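Local coordinates for protein aromatic amino acid aminotransferase I (PDB 6HNU) that probably transfers the amino group of aromatic L-amino acids to 2-oxoglutarate, using pyridoxal 5'-phosphate as cofactor, at residues 5-9 with 128-133. Sequence-based numbering, arbitrary orientation.
Sequences TKPQA and VPYENW
Lys6 lays its side chain across the backbone of residues 128-130 and carries the charged part of this contact. Its chain bends at chi3 (-89°), which turns the ammonium group in between two carbonyls. Lys6 NZ donates to Val128 O at 3.0 Å and to Tyr130 O at 3.1 Å. In the first bond the nitrogen is tilted only slightly from the carbonyl plane. In the second, it sits well above that plane. Water 1 and water 2 also accept from Lys6 NZ. With four acceptors for three N-H groups, at least one N-H is shared or one bond is partial. Water 1 also accepts from Trp133 NE1, in the plane of the indole at its edge, and water 2 donates to Glu131 O. The carboxylate of Glu131 is near but does not pair with the ammonium group: Lys6 NZ and Glu131 OE1 are 4.6 Å apart. OE1 instead takes a weak hydrogen bond from Lys6 N.

Two bonds hold the peptide of residues 7-9. Glu131 N donates to Pro7 O at 2.9 Å. Asn132 is the centre of an inverse gamma turn, and its side-chain carbonyl accepts from the backbone: Ala9 N meets Asn132 OD1 at 2.9 Å, nearly straight (176°) and on a lone pair. Water 3 accepts from Asn132 ND2 and probably donates to Ala9 O.

The contact joins the N-terminal segment of this aminotransferase to the loop leading from helix 112-126 into strand 133-138, outermost within this chain in the large mixed sheet. It lies away from the cofactor site.

Apolar packing is modest. Ala9 CB touches Tyr130 CD2 at 3.6 Å, and both side chains also reach Gln314 on the neighbouring strand. A bend in the Gln8 chain brings its amide beside that of Asn132, the planes 28° apart; Gln8 NE2 and Asn132 ND2 are both donors and form no hydrogen bond. Gln8 OE1 rests against Glu131 CB at 3.5 Å.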
loop_
_atom_site.group_PDB
_atom_site.type_symbol
_atom_site.label_atom_id
_atom_site.label_comp_id
_atom_site.label_asym_id
_atom_site.label_seq_id
_atom_site.Cartn_x
_atom_site.Cartn_y
_atom_site.Cartn_z
ATOM N N THR B 5 -9.810 -32.904 -13.245
ATOM C CA THR B 5 -8.657 -32.294 -12.514
ATOM C C THR B 5 -7.495 -32.068 -13.498
ATOM O O THR B 5 -7.154 -33.000 -14.274
ATOM C CB THR B 5 -8.240 -33.128 -11.287
ATOM O OG1 THR B 5 -7.303 -34.125 -11.699
ATOM C CG2 THR B 5 -9.406 -33.782 -10.572
ATOM N N LYS B 6 -6.913 -30.866 -13.438
ATOM C CA LYS B 6 -5.882 -30.321 -14.367
ATOM C C LYS B 6 -4.496 -30.729 -13.864
ATOM O O LYS B 6 -4.355 -31.137 -12.712
ATOM C CB LYS B 6 -6.096 -28.802 -14.407
ATOM C CG LYS B 6 -7.483 -28.358 -14.854
ATOM C CD LYS B 6 -7.791 -26.894 -14.576
ATOM C CE LYS B 6 -8.400 -26.655 -13.205
ATOM N NZ LYS B 6 -8.214 -25.252 -12.735
ATOM N N PRO B 7 -3.413 -30.614 -14.664
ATOM C CA PRO B 7 -2.071 -30.904 -14.167
ATOM C C PRO B 7 -1.623 -29.853 -13.147
ATOM O O PRO B 7 -2.240 -28.782 -13.079
ATOM C CB PRO B 7 -1.169 -30.799 -15.397
ATOM C CG PRO B 7 -1.927 -29.852 -16.301
ATOM C CD PRO B 7 -3.390 -30.192 -16.073
ATOM N N GLN B 8 -0.565 -30.166 -12.404
ATOM C CA GLN B 8 0.143 -29.191 -11.540
ATOM C C GLN B 8 1.000 -28.283 -12.434
ATOM O O GLN B 8 1.511 -28.774 -13.482
ATOM C CB GLN B 8 1.038 -29.886 -10.515
ATOM C CG GLN B 8 0.280 -30.755 -9.519
ATOM C CD GLN B 8 -0.540 -29.936 -8.562
ATOM O OE1 GLN B 8 -1.770 -29.973 -8.581
ATOM N NE2 GLN B 8 0.138 -29.204 -7.696
ATOM N N ALA B 9 1.177 -27.032 -12.001
ATOM C CA ALA B 9 2.120 -26.049 -12.588
ATOM C C ALA B 9 3.548 -26.580 -12.446
ATOM O O ALA B 9 3.811 -27.382 -11.535
ATOM C CB ALA B 9 1.984 -24.707 -11.906
ATOM N N VAL B 128 -8.391 -20.994 -15.693
ATOM C CA VAL B 128 -6.933 -21.194 -15.444
ATOM C C VAL B 128 -6.630 -22.684 -15.585
ATOM O O VAL B 128 -7.319 -23.511 -14.975
ATOM C CB VAL B 128 -6.496 -20.653 -14.066
ATOM C CG1 VAL B 128 -4.989 -20.764 -13.860
ATOM C CG2 VAL B 128 -6.960 -19.212 -13.866
ATOM N N PRO B 129 -5.685 -23.083 -16.464
ATOM C CA PRO B 129 -5.622 -24.471 -16.935
ATOM C C PRO B 129 -4.673 -25.406 -16.188
ATOM O O PRO B 129 -4.428 -26.460 -16.665
ATOM C CB PRO B 129 -5.107 -24.264 -18.356
ATOM C CG PRO B 129 -4.083 -23.164 -18.178
ATOM C CD PRO B 129 -4.795 -22.207 -17.247
ATOM N N TYR B 130 -4.196 -25.006 -15.019
ATOM C CA TYR B 130 -3.486 -25.884 -14.048
ATOM C C TYR B 130 -4.238 -25.829 -12.721
ATOM O O TYR B 130 -5.128 -24.963 -12.517
ATOM C CB TYR B 130 -2.013 -25.498 -13.918
ATOM C CG TYR B 130 -1.778 -24.095 -13.416
ATOM C CD1 TYR B 130 -1.839 -23.004 -14.269
ATOM C CD2 TYR B 130 -1.520 -23.871 -12.082
ATOM C CE1 TYR B 130 -1.654 -21.722 -13.788
ATOM C CE2 TYR B 130 -1.304 -22.600 -11.584
ATOM C CZ TYR B 130 -1.373 -21.523 -12.450
ATOM O OH TYR B 130 -1.153 -20.268 -11.985
ATOM N N GLU B 131 -3.903 -26.749 -11.827
ATOM C CA GLU B 131 -4.731 -27.063 -10.651
ATOM C C GLU B 131 -4.410 -26.064 -9.527
ATOM O O GLU B 131 -5.374 -25.565 -8.906
ATOM C CB GLU B 131 -4.453 -28.525 -10.269
ATOM C CG GLU B 131 -5.236 -29.019 -9.072
ATOM C CD GLU B 131 -6.739 -29.009 -9.281
ATOM O OE1 GLU B 131 -7.191 -29.154 -10.456
ATOM O OE2 GLU B 131 -7.455 -28.832 -8.272
ATOM N N ASN B 132 -3.123 -25.794 -9.280
ATOM C CA ASN B 132 -2.615 -25.145 -8.036
ATOM C C ASN B 132 -2.437 -23.636 -8.289
ATOM O O ASN B 132 -1.343 -23.092 -8.071
ATOM C CB ASN B 132 -1.320 -25.794 -7.525
ATOM C CG ASN B 132 -0.229 -25.981 -8.560
ATOM O OD1 ASN B 132 -0.491 -26.258 -9.740
ATOM N ND2 ASN B 132 1.010 -25.875 -8.106
ATOM N N TRP B 133 -3.513 -22.982 -8.694
ATOM C CA TRP B 133 -3.558 -21.520 -8.947
ATOM C C TRP B 133 -4.321 -20.868 -7.805
ATOM O O TRP B 133 -5.120 -21.558 -7.065
ATOM C CB TRP B 133 -4.174 -21.177 -10.306
ATOM C CG TRP B 133 -5.655 -21.379 -10.388
ATOM C CD1 TRP B 133 -6.276 -22.573 -10.612
ATOM C CD2 TRP B 133 -6.706 -20.403 -10.226
ATOM N NE1 TRP B 133 -7.632 -22.403 -10.634
ATOM C CE2 TRP B 133 -7.935 -21.096 -10.362
ATOM C CE3 TRP B 133 -6.748 -19.020 -9.990
ATOM C CZ2 TRP B 133 -9.177 -20.450 -10.300
ATOM C CZ3 TRP B 133 -7.971 -18.387 -9.906
ATOM C CH2 TRP B 133 -9.166 -19.091 -10.079
HETATM O O HOH W 1 -10.302 -23.932 -11.069
HETATM O O HOH W 2 -7.903 -25.519 -9.672
HETATM O O HOH W 3 3.862 -26.187 -9.067
#